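Side-chain contacts in SLT domain-containing protein (Bdellovibrio bacteriovorus HD100, PDB 6TAB), which probably acts as a lysozyme-like enzyme that cleaves peptidoglycan with altered substrate specificity, helping the periplasmic predator leave its prey cell: residues W229-A234 with K241-W246; E81-D86 with E143-T148. One frame throughout, in Å; residues are numbered along the deposited sequence.

How the contacts relate
From the N terminus, the chain first runs through the loop 81-86, which leads into helix 87-101. After helix 125-144 the chain turns, and contact 2 brings 143-148 back against that loop, closing a loop of 56 residues, most of them helical. Contact 1 comes later and is local: the 3-10 turn in 229-234 meets helix 238-248 only a few residues further on. The two are in series, neither enclosing nor crossing the other, with centres about 18 Å apart. They still touch. Glu143 places OE2 3.4 Å from Trp229 CD1. The end of helix 125-144 and the turn after it thus lie between the N-terminal loop and the 229-234 turn.

Contact 1 of 2, residues W229-A234 with K241-W246; sequences WSVLRA and KSIVSW
Ile243 reaches with its CD1 methyl to the side of Val231, where it meets CG2 at 3.9 Å. The same methyl lies 3.8 Å from the backbone oxygen Val231 O. The other branch of Ile243 turns to the next residue: its CG2 packs against Leu232 CD2 at 4.1 Å. One isoleucine thus serves two neighbours, CD1 for the valine and CG2 for the leucine. Two torsions explain this split. Chi1 (-68°) sends the two branches apart, with CG2 anti to the backbone N, and chi2 (168°) extends CD1 toward Val231. Both partners cross Ile243 at about a right angle.

No hydrogen bond links the segments. All three residues are buried. Val231 O is buried here beside the CD1 methyl of Ile243 and has no hydrogen-bond partner in the model. The 3-10 turn is held from within by Leu232 N to Trp229 O, 3.2 Å. Outside the pair, Val231 also touches Glu143 of helix 125-144, and Ser242 touches Phe142 there. This is plain apolar packing of a 3-10 turn on a following helix, here joining the turn 230-232 to helix 238-248 in a lysozyme-like fold.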
loop_
_atom_site.group_PDB
_atom_site.type_symbol
_atom_site.label_atom_id
_atom_site.label_comp_id
_atom_site.label_asym_id
_atom_site.label_seq_id
_atom_site.Cartn_x
_atom_site.Cartn_y
_atom_site.Cartn_z
ATOM N N TRP A 229 -1.462 1.204 8.141
ATOM C CA TRP A 229 -1.415 2.608 7.607
ATOM C C TRP A 229 -2.617 3.448 8.069
ATOM O O TRP A 229 -3.782 3.131 7.789
ATOM C CB TRP A 229 -1.324 2.616 6.076
ATOM C CG TRP A 229 -0.024 2.163 5.493
ATOM C CD1 TRP A 229 1.124 2.897 5.409
ATOM C CD2 TRP A 229 0.270 0.887 4.880
ATOM N NE1 TRP A 229 2.122 2.170 4.815
ATOM C CE2 TRP A 229 1.621 0.946 4.447
ATOM C CE3 TRP A 229 -0.466 -0.299 4.655
ATOM C CZ2 TRP A 229 2.214 -0.118 3.747
ATOM C CZ3 TRP A 229 0.117 -1.332 3.959
ATOM C CH2 TRP A 229 1.444 -1.254 3.535
ATOM N N SER A 230 -2.315 4.596 8.688
ATOM C CA SER A 230 -3.335 5.545 9.139
ATOM C C SER A 230 -4.166 6.120 7.974
ATOM O O SER A 230 -5.359 6.399 8.139
ATOM C CB SER A 230 -2.679 6.647 9.945
ATOM O OG SER A 230 -1.868 7.488 9.107
ATOM N N VAL A 231 -3.558 6.260 6.781
ATOM C CA VAL A 231 -4.253 6.862 5.603
ATOM C C VAL A 231 -5.393 5.959 5.116
ATOM O O VAL A 231 -6.286 6.445 4.410
ATOM C CB VAL A 231 -3.298 7.241 4.448
ATOM C CG1 VAL A 231 -2.309 8.320 4.898
ATOM C CG2 VAL A 231 -2.622 6.035 3.788
ATOM N N LEU A 232 -5.393 4.667 5.499
ATOM C CA LEU A 232 -6.466 3.710 5.138
ATOM C C LEU A 232 -7.547 3.611 6.230
ATOM O O LEU A 232 -8.525 2.865 6.027
ATOM C CB LEU A 232 -5.876 2.322 4.810
ATOM C CG LEU A 232 -5.035 2.231 3.541
ATOM C CD1 LEU A 232 -4.488 0.827 3.350
ATOM C CD2 LEU A 232 -5.801 2.675 2.294
ATOM N N ARG A 233 -7.400 4.322 7.356
ATOM C CA ARG A 233 -8.370 4.306 8.479
ATOM C C ARG A 233 -9.467 5.364 8.255
ATOM O O ARG A 233 -9.185 6.573 8.136
ATOM C CB ARG A 233 -7.630 4.542 9.796
ATOM C CG ARG A 233 -6.693 3.392 10.172
ATOM C CD ARG A 233 -6.025 3.518 11.536
ATOM N NE ARG A 233 -5.098 2.416 11.735
ATOM C CZ ARG A 233 -4.585 2.065 12.916
ATOM N NH1 ARG A 233 -4.730 2.856 13.967
ATOM N NH2 ARG A 233 -3.962 0.902 13.061
ATOM N N ALA A 234 -10.719 4.910 8.209
ATOM C CA ALA A 234 -11.867 5.746 7.901
ATOM C C ALA A 234 -11.951 6.908 8.896
ATOM O O ALA A 234 -11.726 6.757 10.118
ATOM C CB ALA A 234 -13.142 4.936 7.948
ATOM N N LYS A 241 -10.484 10.043 2.426
ATOM C CA LYS A 241 -11.600 10.377 1.507
ATOM C C LYS A 241 -11.145 10.329 0.038
ATOM O O LYS A 241 -11.889 9.846 -0.834
ATOM C CB LYS A 241 -12.237 11.730 1.871
ATOM C CG LYS A 241 -13.029 11.735 3.183
ATOM C CD LYS A 241 -13.764 13.023 3.513
ATOM C CE LYS A 241 -12.858 14.227 3.569
ATOM N NZ LYS A 241 -13.627 15.426 3.967
ATOM N N SER A 242 -9.930 10.820 -0.239
ATOM C CA SER A 242 -9.355 10.828 -1.567
ATOM C C SER A 242 -9.008 9.421 -2.068
ATOM O O SER A 242 -9.314 9.071 -3.206
ATOM C CB SER A 242 -8.129 11.734 -1.647
ATOM O OG SER A 242 -8.437 13.100 -1.380
ATOM N N ILE A 243 -8.377 8.604 -1.221
ATOM C CA ILE A 243 -8.039 7.227 -1.615
ATOM C C ILE A 243 -9.318 6.470 -2.005
ATOM O O ILE A 243 -9.360 5.785 -3.057
ATOM C CB ILE A 243 -7.235 6.514 -0.499
ATOM C CG1 ILE A 243 -5.842 7.146 -0.361
ATOM C CG2 ILE A 243 -7.097 5.009 -0.764
ATOM C CD1 ILE A 243 -5.053 6.740 0.860
ATOM N N VAL A 244 -10.368 6.565 -1.162
ATOM C CA VAL A 244 -11.634 5.841 -1.456
ATOM C C VAL A 244 -12.274 6.363 -2.763
ATOM O O VAL A 244 -12.720 5.579 -3.589
ATOM C CB VAL A 244 -12.639 5.969 -0.290
ATOM C CG1 VAL A 244 -14.058 5.539 -0.664
ATOM C CG2 VAL A 244 -12.162 5.196 0.918
ATOM N N SER A 245 -12.343 7.712 -2.936
ATOM C CA SER A 245 -12.966 8.327 -4.112
ATOM C C SER A 245 -12.231 7.920 -5.405
ATOM O O SER A 245 -12.848 7.515 -6.414
ATOM C CB SER A 245 -13.035 9.839 -3.982
ATOM O OG SER A 245 -13.764 10.405 -5.069
ATOM N N TRP A 246 -10.899 8.047 -5.395
ATOM C CA TRP A 246 -10.118 7.742 -6.602
ATOM C C TRP A 246 -10.256 6.258 -6.972
ATOM O O TRP A 246 -10.389 5.920 -8.146
ATOM C CB TRP A 246 -8.662 8.160 -6.442
ATOM C CG TRP A 246 -8.419 9.636 -6.228
ATOM C CD1 TRP A 246 -9.276 10.677 -6.411
ATOM C CD2 TRP A 246 -7.224 10.210 -5.675
ATOM N NE1 TRP A 246 -8.686 11.868 -6.028
ATOM C CE2 TRP A 246 -7.415 11.607 -5.572
ATOM C CE3 TRP A 246 -6.039 9.655 -5.189
ATOM C CZ2 TRP A 246 -6.433 12.452 -5.059
ATOM C CZ3 TRP A 246 -5.055 10.494 -4.709
ATOM C CH2 TRP A 246 -5.247 11.882 -4.659
#

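Contact 2 of 2, residues E81-D86 with E143-T148; sequences EDKVAD and ESNFKT
The loop 81-86 and the turn after helix 125-144 come closest at Lys83 and Phe146, whose CA atoms are 7.4 Å apart. No hydrogen bond joins them, and the contact rests on side chains. Phe146 carries it. Lys83 lays the start of its chain over one face of the ring. Its CB sits 4.3 Å from the centroid of the Phe146 ring, 24° off the normal, in a CH-pi contact shifted toward the rim. CG goes on along that rim and meets Phe146 CE2 at 3.6 Å.

The lysine chain is bent at chi2 (-68°) and again at chi4. These bends bring NZ back to 4.0 Å from Phe146 CE2. NZ is also 4.2 Å from Asn145 OD1, too long to count as a bond. Val84 adds the second apolar touch. Its CG2 meets Phe146 CB at 3.8 Å, near the root of the side chain, and lies oblique to the ring.

The turn sets Phe146 in place. Ser144 to Lys147 form a type I' beta turn, closed by Lys147 N to Ser144 O at 3.1 Å. Asn145 and Phe146 both have positive phi. A weak bond runs from Phe146 N to Ser144 OG at 3.3 Å, and Ser144 OG also bonds to Leu169 O. The aromatic ring is buried, with Trp80, Val140 and Arg141 also packing on Phe146, while Lys83 is exposed and lies at the surface. The loop that leads into helix 87-101 thus covers the aromatic residue of a type I' turn. That turn directly follows Glu143 and includes Ser144, a pair that matches the Glu-Ser motif of SLT-type transglycosylases.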
loop_
_atom_site.group_PDB
_atom_site.type_symbol
_atom_site.label_atom_id
_atom_site.label_comp_id
_atom_site.label_asym_id
_atom_site.label_seq_id
_atom_site.Cartn_x
_atom_site.Cartn_y
_atom_site.Cartn_z
ATOM N N GLU A 81 3.670 7.900 -12.082
ATOM C CA GLU A 81 4.177 8.133 -13.437
ATOM C C GLU A 81 4.043 9.614 -13.852
ATOM O O GLU A 81 4.734 10.047 -14.766
ATOM C CB GLU A 81 3.518 7.204 -14.472
ATOM C CG GLU A 81 3.758 5.725 -14.202
ATOM C CD GLU A 81 3.491 4.720 -15.306
ATOM O OE1 GLU A 81 3.229 5.142 -16.474
ATOM O OE2 GLU A 81 3.541 3.486 -14.980
ATOM N N ASP A 82 3.181 10.389 -13.182
ATOM C CA ASP A 82 2.973 11.829 -13.432
ATOM C C ASP A 82 3.999 12.724 -12.660
ATOM O O ASP A 82 4.079 13.936 -12.874
ATOM C CB ASP A 82 1.549 12.247 -13.015
ATOM C CG ASP A 82 0.403 11.255 -13.278
ATOM O OD1 ASP A 82 0.563 10.383 -14.129
ATOM O OD2 ASP A 82 -0.672 11.391 -12.662
ATOM N N LYS A 83 4.611 12.185 -11.595
ATOM C CA LYS A 83 5.275 12.982 -10.518
ATOM C C LYS A 83 6.802 12.753 -10.468
ATOM O O LYS A 83 7.534 13.607 -9.920
ATOM C CB LYS A 83 4.655 12.709 -9.137
ATOM C CG LYS A 83 3.149 12.966 -9.032
ATOM C CD LYS A 83 2.786 14.441 -9.141
ATOM C CE LYS A 83 1.370 14.768 -8.693
ATOM N NZ LYS A 83 1.270 15.009 -7.226
ATOM N N VAL A 84 7.294 11.641 -11.037
ATOM C CA VAL A 84 8.630 11.137 -10.775
ATOM C C VAL A 84 9.301 10.628 -12.064
ATOM O O VAL A 84 8.697 9.888 -12.845
ATOM C CB VAL A 84 8.482 9.987 -9.753
ATOM C CG1 VAL A 84 9.742 9.197 -9.547
ATOM C CG2 VAL A 84 7.936 10.477 -8.422
ATOM N N ALA A 85 10.576 11.007 -12.279
ATOM C CA ALA A 85 11.308 10.607 -13.512
ATOM C C ALA A 85 11.356 9.079 -13.711
ATOM O O ALA A 85 11.222 8.603 -14.831
ATOM C CB ALA A 85 12.706 11.190 -13.519
ATOM N N ASP A 86 11.543 8.327 -12.618
ATOM C CA ASP A 86 11.696 6.856 -12.623
ATOM C C ASP A 86 10.329 6.166 -12.439
ATOM O O ASP A 86 10.286 4.957 -12.120
ATOM C CB ASP A 86 12.658 6.404 -11.510
ATOM C CG ASP A 86 14.111 6.787 -11.707
ATOM O OD1 ASP A 86 14.464 7.152 -12.842
ATOM O OD2 ASP A 86 14.902 6.670 -10.735
ATOM N N GLU A 143 1.325 9.438 2.198
ATOM C CA GLU A 143 2.363 9.150 3.202
ATOM C C GLU A 143 3.610 10.038 3.009
ATOM O O GLU A 143 4.186 10.493 3.998
ATOM C CB GLU A 143 2.730 7.659 3.195
ATOM C CG GLU A 143 1.657 6.740 3.739
ATOM C CD GLU A 143 1.412 6.881 5.228
ATOM O OE1 GLU A 143 2.232 7.570 5.928
ATOM O OE2 GLU A 143 0.453 6.229 5.743
ATOM N N SER A 144 4.077 10.172 1.764
ATOM C CA SER A 144 5.369 10.876 1.453
ATOM C C SER A 144 5.321 11.906 0.303
ATOM O O SER A 144 6.363 12.477 -0.011
ATOM C CB SER A 144 6.423 9.847 1.102
ATOM O OG SER A 144 6.096 9.179 -0.112
ATOM N N ASN A 145 4.197 12.047 -0.394
ATOM C CA ASN A 145 4.139 12.895 -1.594
ATOM C C ASN A 145 5.278 12.502 -2.554
ATOM O O ASN A 145 5.876 13.384 -3.208
ATOM C CB ASN A 145 4.132 14.411 -1.313
ATOM C CG ASN A 145 3.530 15.196 -2.463
ATOM O OD1 ASN A 145 2.781 14.664 -3.284
ATOM N ND2 ASN A 145 3.866 16.477 -2.539
ATOM N N PHE A 146 5.528 11.188 -2.662
ATOM C CA PHE A 146 6.457 10.581 -3.657
ATOM C C PHE A 146 7.941 10.864 -3.355
ATOM O O PHE A 146 8.812 10.682 -4.250
ATOM C CB PHE A 146 6.109 10.978 -5.103
ATOM C CG PHE A 146 4.667 10.699 -5.481
ATOM C CD1 PHE A 146 4.222 9.415 -5.779
ATOM C CD2 PHE A 146 3.728 11.719 -5.476
ATOM C CE1 PHE A 146 2.902 9.171 -6.102
ATOM C CE2 PHE A 146 2.394 11.468 -5.791
ATOM C CZ PHE A 146 1.974 10.181 -6.082
ATOM N N LYS A 147 8.257 11.199 -2.091
ATOM C CA LYS A 147 9.637 11.554 -1.649
ATOM C C LYS A 147 10.278 10.354 -0.919
ATOM O O LYS A 147 10.041 10.117 0.284
ATOM C CB LYS A 147 9.629 12.790 -0.737
ATOM C CG LYS A 147 9.141 14.071 -1.401
ATOM C CD LYS A 147 9.156 15.260 -0.467
ATOM C CE LYS A 147 8.053 15.254 0.579
ATOM N NZ LYS A 147 7.963 16.581 1.234
ATOM N N THR A 148 11.140 9.625 -1.655
ATOM C CA THR A 148 11.806 8.422 -1.121
ATOM C C THR A 148 12.738 8.760 0.058
ATOM O O THR A 148 13.003 7.863 0.908
ATOM C CB THR A 148 12.502 7.630 -2.236
ATOM O OG1 THR A 148 12.742 6.271 -1.846
ATOM C CG2 THR A 148 13.794 8.271 -2.723
#